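Local coordinates for uncharacterized protein (Bacteroides ovatus, PDB 4IRT) that is of unknown function but has a BNR-repeat beta-propeller fold and may act as a neuraminidase, releasing sialic acid from glycans, at residues Tyr40-Tyr45 and Ile398-Ile403; Asp33-Ser38 and Glu56-His61; Cys210-Phe215 and Glu227-Pro232; Gly149-Asn154 and Ala179-Tyr184. All blocks are in the same frame, centred on the assembly; numbering follows the deposited sequence.

Contact 1: residues Tyr40-Tyr45 and Ile398-Ile403. With EDO (1,2-ethanediol), chain I.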
# COMPACT_ATOMS: atom_id res chain seq x y z
N TYR A 40 -15.43 -2.74 -4.34
CA TYR A 40 -16.72 -3.31 -3.99
C TYR A 40 -17.85 -2.33 -4.33
O TYR A 40 -17.78 -1.15 -3.97
CB TYR A 40 -16.78 -3.60 -2.52
CG TYR A 40 -15.84 -4.67 -1.98
CD1 TYR A 40 -16.04 -6.00 -2.28
CD2 TYR A 40 -14.80 -4.34 -1.11
CE1 TYR A 40 -15.19 -6.97 -1.79
CE2 TYR A 40 -13.94 -5.30 -0.60
CZ TYR A 40 -14.17 -6.64 -0.91
OH TYR A 40 -13.35 -7.64 -0.42
N ASP A 41 -18.88 -2.84 -4.97
CA ASP A 41 -20.08 -2.07 -5.21
C ASP A 41 -20.95 -1.98 -3.96
O ASP A 41 -20.64 -2.54 -2.92
CB ASP A 41 -20.82 -2.58 -6.47
CG ASP A 41 -21.61 -3.85 -6.25
OD1 ASP A 41 -21.83 -4.31 -5.11
OD2 ASP A 41 -22.06 -4.41 -7.30
N ASN A 42 -22.03 -1.21 -4.03
CA ASN A 42 -22.84 -0.98 -2.83
C ASN A 42 -23.49 -2.22 -2.24
O ASN A 42 -23.89 -2.21 -1.07
CB ASN A 42 -23.93 0.06 -3.10
CG ASN A 42 -24.38 0.76 -1.81
OD1 ASN A 42 -23.55 1.20 -1.02
ND2 ASN A 42 -25.67 0.86 -1.62
N ASP A 43 -23.64 -3.25 -3.06
CA ASP A 43 -24.16 -4.54 -2.59
C ASP A 43 -23.08 -5.49 -2.05
O ASP A 43 -23.37 -6.65 -1.68
CB ASP A 43 -24.90 -5.22 -3.73
CG ASP A 43 -26.11 -4.41 -4.19
OD1 ASP A 43 -26.82 -3.84 -3.35
OD2 ASP A 43 -26.36 -4.36 -5.40
N GLY A 44 -21.83 -5.05 -2.06
CA GLY A 44 -20.76 -5.86 -1.56
C GLY A 44 -20.06 -6.74 -2.58
O GLY A 44 -19.19 -7.53 -2.21
N TYR A 45 -20.42 -6.59 -3.86
CA TYR A 45 -19.81 -7.38 -4.90
C TYR A 45 -18.48 -6.78 -5.34
O TYR A 45 -18.34 -5.56 -5.49
CB TYR A 45 -20.73 -7.56 -6.11
CG TYR A 45 -21.85 -8.55 -5.90
CD1 TYR A 45 -23.00 -8.19 -5.22
CD2 TYR A 45 -21.75 -9.86 -6.36
CE1 TYR A 45 -24.04 -9.09 -5.01
CE2 TYR A 45 -22.78 -10.76 -6.15
CZ TYR A 45 -23.92 -10.37 -5.48
OH TYR A 45 -24.94 -11.26 -5.25
N ILE A 398 -24.91 5.45 4.15
CA ILE A 398 -24.92 6.47 3.12
C ILE A 398 -24.92 5.85 1.72
O ILE A 398 -24.51 4.69 1.50
CB ILE A 398 -23.76 7.48 3.28
CG1 ILE A 398 -22.40 6.78 3.12
CG2 ILE A 398 -23.87 8.17 4.64
CD1 ILE A 398 -21.28 7.77 2.84
N GLU A 399 -25.35 6.64 0.76
CA GLU A 399 -25.37 6.23 -0.62
C GLU A 399 -23.98 5.99 -1.14
O GLU A 399 -23.03 6.65 -0.71
CB GLU A 399 -26.03 7.28 -1.49
CG GLU A 399 -27.51 7.41 -1.27
CD GLU A 399 -28.11 8.18 -2.41
OE1 GLU A 399 -28.02 9.41 -2.36
OE2 GLU A 399 -28.58 7.54 -3.38
N PRO A 400 -23.83 5.03 -2.06
CA PRO A 400 -22.52 4.80 -2.61
C PRO A 400 -22.06 6.07 -3.37
O PRO A 400 -22.86 6.70 -4.07
CB PRO A 400 -22.74 3.59 -3.54
CG PRO A 400 -24.18 3.69 -3.94
CD PRO A 400 -24.87 4.19 -2.70
N GLN A 401 -20.80 6.45 -3.17
CA GLN A 401 -20.20 7.63 -3.78
C GLN A 401 -19.35 7.25 -5.01
O GLN A 401 -18.81 6.12 -5.13
CB GLN A 401 -19.34 8.41 -2.74
CG GLN A 401 -20.10 8.81 -1.47
CD GLN A 401 -21.25 9.77 -1.73
OE1 GLN A 401 -22.47 9.46 -1.49
NE2 GLN A 401 -20.92 10.91 -2.27
N MSE A 402 -19.24 8.19 -5.93
CA MSE A 402 -18.52 7.93 -7.19
C MSE A 402 -17.08 7.65 -6.94
O MSE A 402 -16.44 8.34 -6.17
CB MSE A 402 -18.67 9.18 -8.06
CG MSE A 402 -17.95 9.11 -9.38
SE MSE A 402 -18.64 7.72 -10.54
CE MSE A 402 -20.38 8.55 -10.88
N ILE A 403 -16.57 6.61 -7.61
CA ILE A 403 -15.13 6.33 -7.67
C ILE A 403 -14.58 7.01 -8.92
O ILE A 403 -15.21 6.98 -10.01
CB ILE A 403 -14.84 4.83 -7.73
CG1 ILE A 403 -15.25 4.17 -6.40
CG2 ILE A 403 -13.38 4.56 -8.00
CD1 ILE A 403 -15.46 2.67 -6.54
C1 EDO I . -23.28 -4.24 2.31
O1 EDO I . -23.84 -4.47 3.60
C2 EDO I . -24.36 -4.34 1.26
O2 EDO I . -25.04 -3.08 1.22
O HOH W 1 -22.44 3.07 0.43
O HOH W 2 -26.22 2.53 1.07

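Contact 2: residues Asp33-Ser38 and Glu56-His61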
# COMPACT_ATOMS: atom_id res chain seq x y z
N ASP A 33 -1.14 -0.26 -22.39
CA ASP A 33 -1.95 0.94 -22.43
C ASP A 33 -3.35 0.77 -21.83
O ASP A 33 -4.24 1.57 -22.11
CB ASP A 33 -1.99 1.54 -23.85
CG ASP A 33 -2.89 0.77 -24.81
OD1 ASP A 33 -3.33 -0.36 -24.52
OD2 ASP A 33 -3.17 1.35 -25.89
N GLU A 34 -3.55 -0.26 -21.01
CA GLU A 34 -4.84 -0.51 -20.36
C GLU A 34 -4.68 -0.34 -18.88
O GLU A 34 -3.67 -0.73 -18.32
CB GLU A 34 -5.32 -1.92 -20.66
CG GLU A 34 -5.67 -2.03 -22.12
CD GLU A 34 -6.07 -3.40 -22.61
OE1 GLU A 34 -5.77 -4.42 -21.96
OE2 GLU A 34 -6.68 -3.44 -23.69
N GLN A 35 -5.68 0.25 -18.25
CA GLN A 35 -5.66 0.40 -16.80
C GLN A 35 -6.83 -0.37 -16.20
O GLN A 35 -7.95 -0.33 -16.73
CB GLN A 35 -5.78 1.88 -16.46
CG GLN A 35 -5.72 2.21 -15.00
CD GLN A 35 -5.81 3.70 -14.80
OE1 GLN A 35 -6.84 4.31 -15.08
NE2 GLN A 35 -4.75 4.29 -14.33
N TYR A 36 -6.54 -1.05 -15.11
CA TYR A 36 -7.45 -1.92 -14.42
C TYR A 36 -7.72 -1.37 -13.05
O TYR A 36 -6.84 -0.78 -12.42
CB TYR A 36 -6.85 -3.32 -14.26
CG TYR A 36 -6.64 -4.04 -15.56
CD1 TYR A 36 -5.49 -3.83 -16.34
CD2 TYR A 36 -7.58 -4.96 -16.01
CE1 TYR A 36 -5.32 -4.47 -17.55
CE2 TYR A 36 -7.40 -5.63 -17.20
CZ TYR A 36 -6.27 -5.40 -17.96
OH TYR A 36 -6.13 -6.07 -19.15
N ILE A 37 -8.95 -1.60 -12.57
CA ILE A 37 -9.37 -1.10 -11.28
C ILE A 37 -10.23 -2.16 -10.61
O ILE A 37 -10.78 -3.05 -11.29
CB ILE A 37 -10.16 0.23 -11.44
CG1 ILE A 37 -10.26 0.99 -10.11
CG2 ILE A 37 -11.54 -0.01 -12.06
CD1 ILE A 37 -10.83 2.39 -10.29
N SER A 38 -10.33 -2.10 -9.29
CA SER A 38 -11.18 -3.03 -8.57
C SER A 38 -11.76 -2.32 -7.36
O SER A 38 -11.09 -1.47 -6.77
CB SER A 38 -10.39 -4.30 -8.11
OG SER A 38 -9.28 -3.98 -7.29
N GLU A 56 -11.94 7.61 -21.56
CA GLU A 56 -12.61 7.66 -20.28
C GLU A 56 -13.78 6.69 -20.21
O GLU A 56 -14.56 6.72 -19.26
CB GLU A 56 -13.04 9.10 -19.99
CG GLU A 56 -11.85 10.03 -19.99
CD GLU A 56 -12.10 11.37 -19.33
OE1 GLU A 56 -13.25 11.64 -18.93
OE2 GLU A 56 -11.12 12.16 -19.22
N GLN A 57 -13.85 5.78 -21.18
CA GLN A 57 -14.89 4.76 -21.21
C GLN A 57 -14.40 3.45 -20.57
O GLN A 57 -13.52 2.76 -21.11
CB GLN A 57 -15.35 4.51 -22.65
CG GLN A 57 -15.74 5.76 -23.44
CD GLN A 57 -16.74 6.64 -22.71
OE1 GLN A 57 -16.48 7.82 -22.45
NE2 GLN A 57 -17.88 6.06 -22.35
N TRP A 58 -14.99 3.10 -19.44
CA TRP A 58 -14.68 1.86 -18.73
C TRP A 58 -15.58 0.70 -19.14
O TRP A 58 -16.75 0.89 -19.48
CB TRP A 58 -14.83 2.06 -17.22
CG TRP A 58 -13.85 3.03 -16.64
CD1 TRP A 58 -13.97 4.38 -16.59
CD2 TRP A 58 -12.60 2.71 -16.07
NE1 TRP A 58 -12.85 4.92 -16.01
CE2 TRP A 58 -12.00 3.91 -15.67
CE3 TRP A 58 -11.92 1.51 -15.81
CZ2 TRP A 58 -10.74 3.96 -15.05
CZ3 TRP A 58 -10.68 1.55 -15.22
CH2 TRP A 58 -10.10 2.77 -14.83
N THR A 59 -15.01 -0.50 -19.13
CA THR A 59 -15.78 -1.71 -19.13
C THR A 59 -15.77 -2.18 -17.70
O THR A 59 -14.72 -2.35 -17.11
CB THR A 59 -15.14 -2.74 -20.08
OG1 THR A 59 -15.16 -2.19 -21.41
CG2 THR A 59 -15.92 -4.06 -20.11
N LEU A 60 -16.95 -2.35 -17.13
CA LEU A 60 -17.06 -2.79 -15.73
C LEU A 60 -17.75 -4.14 -15.66
O LEU A 60 -18.69 -4.40 -16.42
CB LEU A 60 -17.84 -1.77 -14.90
CG LEU A 60 -17.27 -0.35 -14.89
CD1 LEU A 60 -18.25 0.59 -14.19
CD2 LEU A 60 -15.88 -0.29 -14.28
N HIS A 61 -17.28 -5.00 -14.76
CA HIS A 61 -17.82 -6.37 -14.65
C HIS A 61 -18.04 -6.68 -13.18
O HIS A 61 -17.08 -6.67 -12.40
CB HIS A 61 -16.85 -7.40 -15.25
CG HIS A 61 -17.24 -8.82 -14.99
ND1 HIS A 61 -18.37 -9.40 -15.53
CD2 HIS A 61 -16.66 -9.78 -14.23
CE1 HIS A 61 -18.44 -10.66 -15.15
NE2 HIS A 61 -17.45 -10.90 -14.32

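Contact 3: residues Cys210-Phe215 and Glu227-Pro232. With EDO (1,2-ethanediol), chain M.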
# COMPACT_ATOMS: atom_id res chain seq x y z
N CYS A 210 12.30 0.16 10.34
CA CYS A 210 13.38 -0.74 9.95
C CYS A 210 13.32 -1.02 8.44
O CYS A 210 12.32 -0.77 7.80
CB CYS A 210 13.28 -2.07 10.72
SG CYS A 210 13.46 -1.90 12.53
N TYR A 211 14.39 -1.58 7.88
CA TYR A 211 14.52 -1.68 6.43
C TYR A 211 15.33 -2.90 6.01
O TYR A 211 16.28 -3.26 6.67
CB TYR A 211 15.22 -0.43 5.89
CG TYR A 211 15.49 -0.48 4.41
CD1 TYR A 211 14.48 -0.17 3.49
CD2 TYR A 211 16.73 -0.83 3.93
CE1 TYR A 211 14.72 -0.24 2.13
CE2 TYR A 211 16.97 -0.91 2.57
CZ TYR A 211 15.97 -0.59 1.67
OH TYR A 211 16.20 -0.61 0.31
N ALA A 212 14.95 -3.50 4.89
CA ALA A 212 15.75 -4.49 4.23
C ALA A 212 15.44 -4.48 2.76
O ALA A 212 14.40 -3.98 2.36
CB ALA A 212 15.47 -5.87 4.81
N ARG A 213 16.37 -4.99 1.95
CA ARG A 213 16.12 -5.16 0.51
C ARG A 213 16.72 -6.43 -0.06
O ARG A 213 17.69 -6.96 0.46
CB ARG A 213 16.59 -3.94 -0.28
CG ARG A 213 18.06 -3.58 -0.09
CD ARG A 213 18.43 -2.52 -1.12
NE ARG A 213 19.72 -1.86 -0.88
CZ ARG A 213 19.88 -0.57 -0.67
NH1 ARG A 213 18.84 0.26 -0.59
NH2 ARG A 213 21.10 -0.09 -0.51
N SER A 214 16.15 -6.91 -1.15
CA SER A 214 16.59 -8.15 -1.78
C SER A 214 16.76 -7.91 -3.27
O SER A 214 15.86 -7.38 -3.94
CB SER A 214 15.56 -9.26 -1.62
OG SER A 214 16.00 -10.42 -2.33
N PHE A 215 17.91 -8.38 -3.79
CA PHE A 215 18.25 -8.28 -5.21
C PHE A 215 18.02 -9.56 -6.02
O PHE A 215 18.24 -9.57 -7.23
CB PHE A 215 19.73 -7.89 -5.35
CG PHE A 215 20.07 -6.59 -4.68
CD1 PHE A 215 19.95 -5.39 -5.37
CD2 PHE A 215 20.49 -6.57 -3.37
CE1 PHE A 215 20.27 -4.18 -4.75
CE2 PHE A 215 20.76 -5.37 -2.73
CZ PHE A 215 20.67 -4.17 -3.44
N GLU A 227 25.77 -5.25 4.29
CA GLU A 227 25.79 -6.54 4.96
C GLU A 227 24.62 -7.40 4.50
O GLU A 227 23.48 -6.92 4.36
CB GLU A 227 25.74 -6.41 6.49
CG GLU A 227 26.84 -5.56 7.10
CD GLU A 227 26.51 -4.07 7.15
OE1 GLU A 227 25.57 -3.60 6.44
OE2 GLU A 227 27.20 -3.35 7.89
N ARG A 228 24.88 -8.67 4.29
CA ARG A 228 23.80 -9.63 4.11
C ARG A 228 23.21 -10.00 5.45
O ARG A 228 23.92 -10.36 6.37
CB ARG A 228 24.33 -10.90 3.48
CG ARG A 228 23.24 -11.90 3.20
CD ARG A 228 23.73 -13.00 2.30
NE ARG A 228 23.01 -14.22 2.60
CZ ARG A 228 23.33 -15.42 2.13
NH1 ARG A 228 24.38 -15.57 1.32
NH2 ARG A 228 22.59 -16.47 2.47
N TYR A 229 21.90 -9.93 5.57
CA TYR A 229 21.23 -10.39 6.79
C TYR A 229 21.34 -11.90 7.02
O TYR A 229 21.23 -12.72 6.09
CB TYR A 229 19.73 -10.09 6.71
CG TYR A 229 19.30 -8.70 7.04
CD1 TYR A 229 19.19 -8.29 8.36
CD2 TYR A 229 18.85 -7.83 6.05
CE1 TYR A 229 18.74 -7.04 8.68
CE2 TYR A 229 18.39 -6.55 6.37
CZ TYR A 229 18.31 -6.17 7.68
OH TYR A 229 17.84 -4.91 8.03
N GLU A 230 21.56 -12.27 8.28
CA GLU A 230 21.29 -13.63 8.71
C GLU A 230 19.81 -13.64 9.06
O GLU A 230 19.36 -12.84 9.90
CB GLU A 230 22.15 -13.99 9.90
CG GLU A 230 23.63 -13.85 9.55
CD GLU A 230 24.56 -14.67 10.44
OE1 GLU A 230 24.25 -15.85 10.73
OE2 GLU A 230 25.62 -14.12 10.82
N LEU A 231 19.04 -14.50 8.39
CA LEU A 231 17.59 -14.53 8.60
C LEU A 231 17.22 -15.43 9.78
O LEU A 231 17.93 -16.38 10.10
CB LEU A 231 16.86 -15.01 7.32
CG LEU A 231 17.17 -14.19 6.07
CD1 LEU A 231 16.62 -14.87 4.83
CD2 LEU A 231 16.62 -12.76 6.20
N PRO A 232 16.09 -15.15 10.43
CA PRO A 232 15.15 -14.08 10.14
C PRO A 232 15.60 -12.77 10.78
O PRO A 232 16.55 -12.74 11.60
CB PRO A 232 13.86 -14.58 10.79
CG PRO A 232 14.31 -15.43 11.93
CD PRO A 232 15.56 -16.10 11.43
C1 EDO M . 23.49 -3.46 -0.37
O1 EDO M . 22.05 -3.41 -0.21
C2 EDO M . 23.97 -2.84 -1.68
O2 EDO M . 23.56 -1.46 -1.74

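Contact 4: residues Gly149-Asn154 and Ala179-Tyr184. With EDO (1,2-ethanediol), chain K.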
# COMPACT_ATOMS: atom_id res chain seq x y z
N GLY A 149 0.74 -12.87 13.97
CA GLY A 149 1.05 -12.21 12.75
C GLY A 149 2.41 -12.74 12.38
O GLY A 149 3.30 -12.97 13.28
N ASN A 150 2.53 -13.05 11.10
CA ASN A 150 3.80 -13.41 10.49
C ASN A 150 3.75 -13.06 9.03
O ASN A 150 2.77 -13.33 8.36
CB ASN A 150 4.09 -14.90 10.65
CG ASN A 150 5.45 -15.29 10.08
OD1 ASN A 150 6.48 -14.70 10.42
ND2 ASN A 150 5.46 -16.29 9.20
N LEU A 151 4.82 -12.45 8.53
CA LEU A 151 4.90 -12.10 7.11
C LEU A 151 5.19 -13.34 6.27
O LEU A 151 6.21 -14.00 6.46
CB LEU A 151 6.01 -11.07 6.88
CG LEU A 151 6.13 -10.46 5.48
CD1 LEU A 151 6.92 -9.15 5.57
CD2 LEU A 151 6.80 -11.42 4.49
N VAL A 152 4.29 -13.65 5.33
CA VAL A 152 4.51 -14.76 4.41
C VAL A 152 4.61 -14.21 2.99
O VAL A 152 3.82 -13.35 2.60
CB VAL A 152 3.36 -15.77 4.50
CG1 VAL A 152 3.52 -16.90 3.51
CG2 VAL A 152 3.25 -16.29 5.92
N MSE A 153 5.58 -14.73 2.25
CA MSE A 153 5.94 -14.25 0.94
C MSE A 153 6.06 -15.39 -0.04
O MSE A 153 6.80 -16.37 0.17
CB MSE A 153 7.24 -13.43 1.06
CG MSE A 153 7.83 -13.01 -0.28
SE MSE A 153 9.52 -12.03 -0.08
CE MSE A 153 8.89 -10.43 0.86
N ASN A 154 5.31 -15.26 -1.12
CA ASN A 154 5.28 -16.22 -2.20
C ASN A 154 5.66 -15.58 -3.52
O ASN A 154 5.58 -14.36 -3.67
CB ASN A 154 3.86 -16.75 -2.37
CG ASN A 154 3.34 -17.50 -1.18
OD1 ASN A 154 4.09 -18.09 -0.40
ND2 ASN A 154 2.01 -17.51 -1.03
N ALA A 179 5.02 -6.97 13.78
CA ALA A 179 5.48 -5.96 12.82
C ALA A 179 4.34 -5.57 11.89
O ALA A 179 3.41 -6.38 11.69
CB ALA A 179 6.63 -6.51 12.02
N TYR A 180 4.41 -4.35 11.34
CA TYR A 180 3.57 -3.88 10.26
C TYR A 180 4.48 -3.32 9.20
O TYR A 180 5.29 -2.43 9.49
CB TYR A 180 2.59 -2.81 10.72
CG TYR A 180 1.59 -3.38 11.67
CD1 TYR A 180 0.42 -3.97 11.21
CD2 TYR A 180 1.83 -3.35 13.03
CE1 TYR A 180 -0.51 -4.52 12.10
CE2 TYR A 180 0.92 -3.90 13.92
CZ TYR A 180 -0.24 -4.48 13.45
OH TYR A 180 -1.11 -5.03 14.36
N TRP A 181 4.33 -3.85 8.00
CA TRP A 181 5.28 -3.62 6.92
C TRP A 181 4.65 -2.99 5.69
O TRP A 181 3.45 -2.94 5.55
CB TRP A 181 5.94 -4.96 6.52
CG TRP A 181 4.94 -6.04 6.16
CD1 TRP A 181 4.32 -6.23 4.98
CD2 TRP A 181 4.46 -7.07 7.04
NE1 TRP A 181 3.45 -7.32 5.06
CE2 TRP A 181 3.54 -7.85 6.33
CE3 TRP A 181 4.73 -7.39 8.38
CZ2 TRP A 181 2.87 -8.92 6.91
CZ3 TRP A 181 4.09 -8.44 8.95
CH2 TRP A 181 3.15 -9.20 8.22
N GLN A 182 5.52 -2.53 4.80
CA GLN A 182 5.20 -2.11 3.43
C GLN A 182 6.39 -2.38 2.52
O GLN A 182 7.54 -2.47 2.99
CB GLN A 182 4.80 -0.61 3.37
CG GLN A 182 5.80 0.36 4.03
CD GLN A 182 5.59 0.56 5.51
OE1 GLN A 182 4.47 0.43 6.03
NE2 GLN A 182 6.68 0.88 6.23
N LEU A 183 6.11 -2.60 1.25
CA LEU A 183 7.12 -2.99 0.27
C LEU A 183 6.95 -2.20 -1.00
O LEU A 183 5.92 -1.56 -1.21
CB LEU A 183 7.05 -4.48 -0.08
CG LEU A 183 7.19 -5.44 1.08
CD1 LEU A 183 5.85 -5.78 1.69
CD2 LEU A 183 7.85 -6.75 0.71
N TYR A 184 7.96 -2.31 -1.84
CA TYR A 184 7.95 -1.73 -3.16
C TYR A 184 8.99 -2.44 -4.00
O TYR A 184 10.08 -2.74 -3.52
CB TYR A 184 8.28 -0.25 -3.09
CG TYR A 184 8.12 0.53 -4.37
CD1 TYR A 184 6.86 0.98 -4.76
CD2 TYR A 184 9.22 0.89 -5.16
CE1 TYR A 184 6.68 1.73 -5.92
CE2 TYR A 184 9.06 1.64 -6.33
CZ TYR A 184 7.76 2.08 -6.69
OH TYR A 184 7.54 2.83 -7.82
C1 EDO K . 6.57 -10.24 12.75
O1 EDO K . 5.74 -11.13 13.49
C2 EDO K . 6.20 -10.30 11.26
O2 EDO K . 6.53 -11.56 10.67

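Contact 1: residues Tyr40-Tyr45 and Ile398-Ile403
Asn42 and Pro400 mark the closest approach of the two backbones, their CA atoms 5.8 Å apart. Asn42 belongs to the type I turn Asp41-Gly44 that joins strands 34-40 and 45-52 as a beta-hairpin in one blade of the propeller; Pro400 lies in the lead-in to strand 401-407 of the adjacent sheet. The hairpin closes through Asp41 N to Tyr45 O at 2.8 Å, and Asp41 OD1 adds a second tie by accepting a bond from Tyr45 N at 3.0 Å, the donor standing well above the carboxylate plane. Across the contact, Asn42 turns its CG away from the backbone N (chi1 -156°), which carries the amide to the pyrrolidine ring. The two side chains meet at about a right angle, with Asn42 CG 3.6 Å from both CG and CD of Pro400. The polar part of the junction runs through water. One water donates to Asn42 OD1 and to Ile398 O, while a second accepts from Asn42 ND2 and donates to the same carbonyl, so both ends of the amide are linked to one backbone oxygen. Replacing Asn42 by an alanine is likely to leave both waters without their hairpin partner and to uncover the CD side of Pro400. On the turn itself, an ethanediol probably retained from the crystallisation liquor donates its O2 to Asn42 O at 2.7 Å.

Contact 2: residues Asp33-Ser38 and Glu56-His61
Trp58 lays the benzene end of its indole against Gln35 and Ile37, and it supplies all the close contacts between the two segments. Its CG lies anti to the carbonyl carbon (chi1 -66°), a setting that swings the ring system toward strand 34-40. The far corner, Trp58 CH2, comes within 3.6 Å of Gln35 OE1. The amide and indole planes are only 7° apart, although the oxygen approaches the ring obliquely. One atom further round, Trp58 CZ3 meets Ile37 CG2 at 3.6 Å and, at the same separation, the backbone Gln35 O. Ile37 and the indole cross at about a right angle, and Ile37 CB still reaches Trp58 CZ3 at 4.0 Å. Strands 34-40 and 59-63 are the second and fourth of a four-stranded antiparallel propeller blade, with strand 45-52 between them. The 9.0 Å between the CA atoms of Ile37 and Leu60 agrees with one intervening strand, which the indole spans over one face of the blade. Val7 and Val9 of strand 5-12, in the next sheet, also touch Trp58, placing the indole in the seam between two sheets. Gln35 is extended as far as CD, and its amide is fixed by polar partners other than the indole: Arg51 donates to OE1, while NE2 is hydrogen-bonded to Asp370 and His381.

Contact 3: residues Cys210-Phe215 and Glu227-Pro232
Tyr229 leaves the loop between strands 206-214 and 239-242 and points its side chain at Ala212 and the backbone carbonyl of Tyr211. Beyond CB, with CG anti to the carbonyl carbon (chi1 -81°), the ring leads toward the strand along its CD2-CE2 side. Tyr229 CD2 begins the contact at 4.1 Å from Ala212 CB. Tyr229 CE2 tightens it to 3.4 Å from Ala212 CB, a methyl that approaches the ring obliquely. Tyr229 CZ comes next, 3.7 Å from Tyr211 O, a carbonyl oxygen lying at the ring edge and near its plane. At the tip Tyr229 OH donates to Tyr211 O over a short 2.6 Å. The C=O...OH angle of 158° makes the approach nearly end-on, with the donor tilted 17° from the carbonyl plane. The same hydroxyl is also hydrogen-bonded to Glu239 N on strand 239-242. Tyr229 therefore pins the loop where strand 239-242 begins to pair with strand 206-214 in this propeller blade.

A second network lies on the strand and the turn that follows it. Arg213 NH1 donates to Tyr211 OH at 2.9 Å, and that phenol is also bonded to His192. Arg213 NE and NH2 reach the two oxygens of an ethanediol, probably from the crystallisation liquor; its O1 lies at the edge of the Phe215 ring, 3.4 Å from Phe215 CE2.

With Tyr229 buried, the pairing implies that its polar tip is satisfied by two backbone groups, one from each strand, while the Ala212 methyl packs against its CE2 side and Lys223 of the loop also touches the residue.

Contact 4: residues Gly149-Asn154 and Ala179-Tyr184
Leu151 and Trp181 are brought together by unlike first torsions: the leucine turns CG away from its backbone N (chi1 -173°), whereas the tryptophan folds CG back over its own backbone (chi1 55°). The result is a methyl set squarely on an aromatic face. Leu151 CD1 lies 3.6 Å from the centroid of the five-membered ring of Trp181 and only 12° off its normal, a CH-pi contact. CG and CB of Leu151 follow along the indole, CB 3.7 Å from Trp181 CH2. Strand 151-157 is the third of one four-stranded propeller blade and strand 178-185 the first of the next, so the methyl and the ring meet in the interface between two successive blades. Val140 and Leu193, one from each blade, also touch Trp181. With an alanine in place of Trp181, the Leu151 methyl would probably lose the face it rests on and be left free to turn. Further along the strands, Met153, present as selenomethionine, bends at its last torsion and brings CE to 3.8 Å from Leu183 CD2. At the other end an ethanediol, probably from the crystallisation liquor, lies beside Gly149 and Trp181. It takes a hydrogen bond from Leu151 N to its O2 at 2.9 Å, gives one from O1 to Gly149 O at 3.1 Å, and rests its C2 3.6 Å from Trp181 CZ3.

How the contacts relate
From the N terminus, contact 2 opens at 33-38 and contact 1 at 40-45. Contact 2 closes at 56-61, within one blade, before contact 1 is complete, so the two cross; Ile37 CD1 and Ile403 CG2, 4.1 Å apart, bring them into touch. Contact 4 then joins two successive blades, and contact 3 follows in series, closing a short loop on the second of them; their centres lie about 13 Å apart. Both nest inside the long loop that contact 1 closes at 398-403. There the chain's late strand 401-407 pairs with the N-terminal strand 5-12, and contact 1 ties that joint to the blade of contact 2.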